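Local coordinates for lipase-esterase related protein (Clostridium acetobutylicum, PDB 3E0X) that is of unknown function but has an alpha/beta hydrolase fold and is probably a hydrolase related to lipases and esterases, at residues E36-D41 and G236-I241; K123-F128 and N139-E144. All coordinates share one frame; numbering follows the deposited sequence.

Contact 1 of 2, residues E36-D41 and G236-I241; sequences EKYLED and GVAEEI
A238 meets Y38 and L39 across a joint made wholly of carbon, a worked example of how a small residue lets a helix approach a loop. The tightest touch is between methylene and methyl: Y38 CB lies 3.3 Å from A238 CB, and the two alpha carbons, Y38 CA and A238 CA, come within 5.9 Å. The tyrosine ring does not follow its CB into the contact. With CG anti to the carbonyl carbon (chi1 -56°) it runs off along the helix to A234 and K235, while K37 CB lies over one face, offset toward the rim.

L39 closes the inner part, splitting its two methyls between neighbouring turns of the helix: L39 CD2 reaches A238 CB at 4.0 Å, and L39 CD1 faces I241 CD1 more loosely at 4.3 Å. No hydrogen bond joins 36-41 to 236-241.

L39 also packs on L19 and F21 of strand 18-22, and L35 packs on V237 and A238. The contact thus belongs to the layered packing of an alpha/beta hydrolase fold: the C-terminal helix 234-242 lies against the central sheet and the loop that leads into strand 43-47.

Contact 2 of 2, residues K123-F128 and N139-E144; sequences KLDKDF and NNYLLE. With OXE (ortho-xylene), chain C.
Water 1 joins the two segments, held between the hydroxyl of Y141 (OH to water 2.8 Å) and the backbone of D125, whose N donates to it at 2.9 Å. No direct hydrogen bond crosses from 123-128 to 139-144, and this water supplies the polar link. Close beside it, D125 CB approaches Y141 OH to 3.5 Å, a van der Waals touch of the methylene carbon on the hydroxyl oxygen.

The carboxylate of D125 is used within its own segment. It stands at the N-cap of helix 126-133, where OD2 accepts from F128 N at 2.9 Å through its anti lone pair, nearly straight at 163°. The same aspartate therefore caps the helix with its side chain and, through its backbone N, holds the water.

Two aromatic rings fill the rest. Y141 CD2 is set over the centre of one face of F128, 3.4 Å from F128 CD1, and F128 CB lies over a face of the tyrosine. The planes meet at 41°, an oblique pairing of neither stacked nor T-shaped kind. F128 carries CG anti to the backbone N (chi1 180°), as does Y141, which sends the rings from their helices into the space between, where the side chains cross at about a right angle.

One residue on, L142 turns to another task: it helps line the pocket that holds ortho-xylene and also packs on M168 and F158.

Chemically, the pairing lets Y141 bury ring carbon against F128 while its hydroxyl keeps a water partner, so one side chain serves both the apolar and the polar halves of a joint between consecutive helices beside the pocket.

Both contacts bring a helix against a segment that is wholly or partly loop, yet they lie in different regions, with centres about 29 Å apart. Contact 1 is a buried joint beside the central sheet and ties together parts of the chain nearly 200 residues apart. Contact 2, nested within that loop of chain, is local and only partly buried, and pairs two successive helices next to the ligand pocket. Their chemistry differs accordingly. The 36-41 and 236-241 pair relies on aliphatic carbon alone, whereas 123-128 and 139-144 combine aromatic packing with a bridging water. The contacts hold no element in common, and their nearest atoms remain about 16 Å apart.

Contact 1 of 2, residues E36-D41 and G236-I241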
loop_
_atom_site.group_PDB
_atom_site.type_symbol
_atom_site.label_atom_id
_atom_site.label_comp_id
_atom_site.label_asym_id
_atom_site.label_seq_id
_atom_site.Cartn_x
_atom_site.Cartn_y
_atom_site.Cartn_z
ATOM N N GLU A 36 11.618 5.295 1.621
ATOM C CA GLU A 36 11.863 6.035 2.856
ATOM C C GLU A 36 13.148 6.888 2.782
ATOM O O GLU A 36 13.267 7.905 3.469
ATOM C CB GLU A 36 11.858 5.106 4.077
ATOM C CG GLU A 36 13.049 4.199 4.185
ATOM C CD GLU A 36 12.916 3.244 5.338
ATOM O OE1 GLU A 36 11.993 2.404 5.313
ATOM O OE2 GLU A 36 13.715 3.341 6.279
ATOM N N LYS A 37 14.089 6.525 1.912
ATOM C CA LYS A 37 15.325 7.310 1.796
ATOM C C LYS A 37 15.114 8.752 1.293
ATOM O O LYS A 37 15.976 9.623 1.508
ATOM C CB LYS A 37 16.351 6.585 0.905
ATOM C CG LYS A 37 16.763 5.220 1.414
ATOM C CD LYS A 37 17.700 4.570 0.398
ATOM C CE LYS A 37 18.277 3.275 0.928
ATOM N NZ LYS A 37 19.146 2.658 -0.100
ATOM N N TYR A 38 13.983 9.011 0.634
ATOM C CA TYR A 38 13.720 10.305 -0.018
ATOM C C TYR A 38 12.676 11.116 0.750
ATOM O O TYR A 38 12.286 12.212 0.333
ATOM C CB TYR A 38 13.296 10.090 -1.494
ATOM C CG TYR A 38 14.349 9.298 -2.246
ATOM C CD1 TYR A 38 15.492 9.935 -2.743
ATOM C CD2 TYR A 38 14.247 7.913 -2.402
ATOM C CE1 TYR A 38 16.507 9.199 -3.401
ATOM C CE2 TYR A 38 15.254 7.180 -3.051
ATOM C CZ TYR A 38 16.376 7.837 -3.546
ATOM O OH TYR A 38 17.383 7.152 -4.207
ATOM N N LEU A 39 12.263 10.576 1.894
ATOM C CA LEU A 39 11.206 11.203 2.705
ATOM C C LEU A 39 11.672 11.500 4.130
ATOM O O LEU A 39 10.865 11.559 5.076
ATOM C CB LEU A 39 9.969 10.309 2.697
ATOM C CG LEU A 39 9.319 10.191 1.313
ATOM C CD1 LEU A 39 8.261 9.090 1.252
ATOM C CD2 LEU A 39 8.735 11.555 0.892
ATOM N N GLU A 40 12.982 11.704 4.278
ATOM C CA GLU A 40 13.624 11.864 5.590
ATOM C C GLU A 40 13.252 13.128 6.328
ATOM O O GLU A 40 13.469 13.213 7.548
ATOM C CB GLU A 40 15.147 11.766 5.436
ATOM C CG GLU A 40 15.599 10.355 5.309
ATOM C CD GLU A 40 17.097 10.219 5.379
ATOM O OE1 GLU A 40 17.737 11.025 6.095
ATOM O OE2 GLU A 40 17.617 9.287 4.722
ATOM N N ASP A 41 12.656 14.092 5.633
ATOM C CA ASP A 41 12.241 15.342 6.265
ATOM C C ASP A 41 10.901 15.203 6.989
ATOM O O ASP A 41 10.442 16.139 7.668
ATOM C CB ASP A 41 12.158 16.492 5.240
ATOM C CG ASP A 41 13.534 17.069 4.878
ATOM O OD1 ASP A 41 14.452 16.998 5.716
ATOM O OD2 ASP A 41 13.700 17.608 3.757
ATOM N N GLY A 236 11.530 9.233 -7.782
ATOM C CA GLY A 236 10.459 9.897 -8.530
ATOM C C GLY A 236 9.133 9.767 -7.788
ATOM O O GLY A 236 8.334 10.711 -7.733
ATOM N N VAL A 237 8.897 8.599 -7.191
ATOM C CA VAL A 237 7.661 8.426 -6.411
ATOM C C VAL A 237 7.654 9.407 -5.217
ATOM O O VAL A 237 6.626 10.069 -4.940
ATOM C CB VAL A 237 7.514 6.973 -5.939
ATOM C CG1 VAL A 237 6.376 6.834 -4.919
ATOM C CG2 VAL A 237 7.289 6.065 -7.134
ATOM N N ALA A 238 8.780 9.524 -4.525
ATOM C CA ALA A 238 8.850 10.450 -3.384
ATOM C C ALA A 238 8.574 11.886 -3.819
ATOM O O ALA A 238 7.907 12.614 -3.092
ATOM C CB ALA A 238 10.168 10.345 -2.646
ATOM N N GLU A 239 9.060 12.300 -4.996
ATOM C CA GLU A 239 8.784 13.655 -5.485
ATOM C C GLU A 239 7.284 13.853 -5.658
ATOM O O GLU A 239 6.748 14.947 -5.346
ATOM C CB GLU A 239 9.567 13.915 -6.780
ATOM C CG GLU A 239 11.078 14.061 -6.544
ATOM C CD GLU A 239 11.399 15.140 -5.490
ATOM O OE1 GLU A 239 10.965 16.311 -5.668
ATOM O OE2 GLU A 239 12.069 14.799 -4.490
ATOM N N GLU A 240 6.600 12.796 -6.106
ATOM C CA GLU A 240 5.168 12.869 -6.361
ATOM C C GLU A 240 4.328 12.718 -5.088
ATOM O O GLU A 240 3.094 12.880 -5.113
ATOM C CB GLU A 240 4.774 11.807 -7.382
ATOM C CG GLU A 240 5.341 12.113 -8.751
ATOM C CD GLU A 240 4.703 13.311 -9.427
ATOM O OE1 GLU A 240 3.509 13.606 -9.171
ATOM O OE2 GLU A 240 5.398 13.942 -10.252
ATOM N N ILE A 241 4.982 12.397 -3.980
ATOM C CA ILE A 241 4.370 12.476 -2.660
ATOM C C ILE A 241 4.590 13.884 -2.087
ATOM O O ILE A 241 3.643 14.515 -1.592
ATOM C CB ILE A 241 4.908 11.371 -1.729
ATOM C CG1 ILE A 241 4.405 10.024 -2.236
ATOM C CG2 ILE A 241 4.420 11.585 -0.303
ATOM C CD1 ILE A 241 5.061 8.815 -1.602
#

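Contact 2 of 2, residues K123-F128 and N139-E144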
loop_
_atom_site.group_PDB
_atom_site.type_symbol
_atom_site.label_atom_id
_atom_site.label_comp_id
_atom_site.label_asym_id
_atom_site.label_seq_id
_atom_site.Cartn_x
_atom_site.Cartn_y
_atom_site.Cartn_z
ATOM N N LYS A 123 -9.840 -7.188 -12.782
ATOM C CA LYS A 123 -9.235 -7.709 -13.997
ATOM C C LYS A 123 -7.959 -8.525 -13.748
ATOM O O LYS A 123 -7.232 -8.845 -14.690
ATOM C CB LYS A 123 -9.005 -6.597 -15.021
ATOM C CG LYS A 123 -10.292 -5.985 -15.536
ATOM C CD LYS A 123 -10.063 -5.166 -16.761
ATOM C CE LYS A 123 -11.368 -4.461 -17.157
ATOM N NZ LYS A 123 -11.126 -3.485 -18.257
ATOM N N LEU A 124 -7.723 -8.899 -12.496
ATOM C CA LEU A 124 -6.581 -9.752 -12.178
ATOM C C LEU A 124 -6.556 -10.962 -13.103
ATOM O O LEU A 124 -7.580 -11.600 -13.346
ATOM C CB LEU A 124 -6.637 -10.203 -10.725
ATOM C CG LEU A 124 -6.286 -9.136 -9.674
ATOM C CD1 LEU A 124 -6.717 -9.556 -8.273
ATOM C CD2 LEU A 124 -4.796 -8.770 -9.675
ATOM N N ASP A 125 -5.359 -11.284 -13.592
ATOM C CA ASP A 125 -5.217 -12.330 -14.604
ATOM C C ASP A 125 -5.941 -13.616 -14.175
ATOM O O ASP A 125 -5.720 -14.146 -13.072
ATOM C CB ASP A 125 -3.726 -12.625 -14.838
ATOM C CG ASP A 125 -3.513 -13.635 -15.938
ATOM O OD1 ASP A 125 -3.454 -13.224 -17.126
ATOM O OD2 ASP A 125 -3.387 -14.848 -15.627
ATOM N N LYS A 126 -6.824 -14.113 -15.040
ATOM C CA LYS A 126 -7.688 -15.207 -14.671
ATOM C C LYS A 126 -6.916 -16.484 -14.411
ATOM O O LYS A 126 -7.214 -17.182 -13.453
ATOM C CB LYS A 126 -8.773 -15.470 -15.733
ATOM C CG LYS A 126 -9.679 -14.268 -16.057
ATOM C CD LYS A 126 -10.247 -13.567 -14.824
ATOM C CE LYS A 126 -10.907 -12.240 -15.254
ATOM N NZ LYS A 126 -11.572 -11.472 -14.152
ATOM N N ASP A 127 -5.942 -16.799 -15.263
ATOM C CA ASP A 127 -5.155 -18.019 -15.062
ATOM C C ASP A 127 -4.354 -17.939 -13.739
ATOM O O ASP A 127 -4.257 -18.906 -12.978
ATOM C CB ASP A 127 -4.199 -18.236 -16.250
ATOM C CG ASP A 127 -4.895 -18.762 -17.499
ATOM O OD1 ASP A 127 -6.100 -19.110 -17.470
ATOM O OD2 ASP A 127 -4.193 -18.826 -18.525
ATOM N N PHE A 128 -3.749 -16.781 -13.494
ATOM C CA PHE A 128 -3.009 -16.540 -12.256
ATOM C C PHE A 128 -3.896 -16.737 -11.025
ATOM O O PHE A 128 -3.502 -17.410 -10.068
ATOM C CB PHE A 128 -2.431 -15.134 -12.290
ATOM C CG PHE A 128 -1.649 -14.746 -11.068
ATOM C CD1 PHE A 128 -0.474 -15.402 -10.736
ATOM C CD2 PHE A 128 -2.059 -13.669 -10.292
ATOM C CE1 PHE A 128 0.264 -15.030 -9.656
ATOM C CE2 PHE A 128 -1.317 -13.279 -9.167
ATOM C CZ PHE A 128 -0.138 -13.957 -8.852
ATOM N N ASN A 139 5.280 -17.892 -9.439
ATOM C CA ASN A 139 6.397 -16.968 -9.279
ATOM C C ASN A 139 6.840 -16.333 -10.600
ATOM O O ASN A 139 7.288 -15.185 -10.620
ATOM C CB ASN A 139 7.606 -17.658 -8.648
ATOM C CG ASN A 139 8.581 -16.674 -8.032
ATOM O OD1 ASN A 139 8.166 -15.739 -7.353
ATOM N ND2 ASN A 139 9.876 -16.879 -8.260
ATOM N N ASN A 140 6.707 -17.062 -11.705
ATOM C CA ASN A 140 7.028 -16.481 -13.006
ATOM C C ASN A 140 6.165 -15.256 -13.271
ATOM O O ASN A 140 6.660 -14.203 -13.720
ATOM C CB ASN A 140 6.862 -17.499 -14.133
ATOM C CG ASN A 140 7.223 -16.923 -15.496
ATOM O OD1 ASN A 140 8.396 -16.674 -15.779
ATOM N ND2 ASN A 140 6.212 -16.708 -16.345
ATOM N N TYR A 141 4.874 -15.361 -12.950
ATOM C CA TYR A 141 3.977 -14.239 -13.198
ATOM C C TYR A 141 4.280 -13.105 -12.223
ATOM O O TYR A 141 4.288 -11.943 -12.632
ATOM C CB TYR A 141 2.507 -14.661 -13.079
ATOM C CG TYR A 141 1.562 -13.549 -13.472
ATOM C CD1 TYR A 141 1.413 -13.217 -14.803
ATOM C CD2 TYR A 141 0.827 -12.838 -12.519
ATOM C CE1 TYR A 141 0.566 -12.209 -15.208
ATOM C CE2 TYR A 141 -0.047 -11.794 -12.906
ATOM C CZ TYR A 141 -0.155 -11.497 -14.255
ATOM O OH TYR A 141 -1.010 -10.490 -14.661
ATOM N N LEU A 142 4.566 -13.431 -10.963
ATOM C CA LEU A 142 4.903 -12.388 -10.002
ATOM C C LEU A 142 6.127 -11.594 -10.477
ATOM O O LEU A 142 6.149 -10.357 -10.449
ATOM C CB LEU A 142 5.150 -13.006 -8.635
ATOM C CG LEU A 142 5.280 -12.035 -7.483
ATOM C CD1 LEU A 142 4.036 -11.165 -7.403
ATOM C CD2 LEU A 142 5.461 -12.825 -6.215
ATOM N N LEU A 143 7.153 -12.313 -10.950
ATOM C CA LEU A 143 8.344 -11.654 -11.417
ATOM C C LEU A 143 8.019 -10.774 -12.626
ATOM O O LEU A 143 8.591 -9.688 -12.787
ATOM C CB LEU A 143 9.432 -12.691 -11.749
ATOM C CG LEU A 143 10.147 -13.257 -10.519
ATOM C CD1 LEU A 143 10.912 -14.523 -10.893
ATOM C CD2 LEU A 143 11.097 -12.210 -9.949
ATOM N N GLU A 144 7.137 -11.243 -13.506
ATOM C CA GLU A 144 6.767 -10.452 -14.670
ATOM C C GLU A 144 6.104 -9.150 -14.218
ATOM O O GLU A 144 6.376 -8.065 -14.763
ATOM C CB GLU A 144 5.842 -11.255 -15.599
ATOM C CG GLU A 144 5.547 -10.555 -16.907
ATOM C CD GLU A 144 4.622 -11.360 -17.813
ATOM O OE1 GLU A 144 4.195 -12.481 -17.421
ATOM O OE2 GLU A 144 4.324 -10.854 -18.927
HETATM C C1 OXE C . 2.454 -7.455 -4.883
HETATM C C2 OXE C . 3.397 -6.997 -3.838
HETATM C C3 OXE C . 4.721 -7.429 -3.855
HETATM C C4 OXE C . 5.134 -8.283 -4.883
HETATM C C5 OXE C . 4.249 -8.730 -5.871
HETATM C C6 OXE C . 2.908 -8.312 -5.888
HETATM C "C1'" OXE C . 1.033 -6.951 -4.856
HETATM C "C2'" OXE C . 2.909 -6.082 -2.756
HETATM O O HOH W 1 -3.152 -9.445 -13.281
#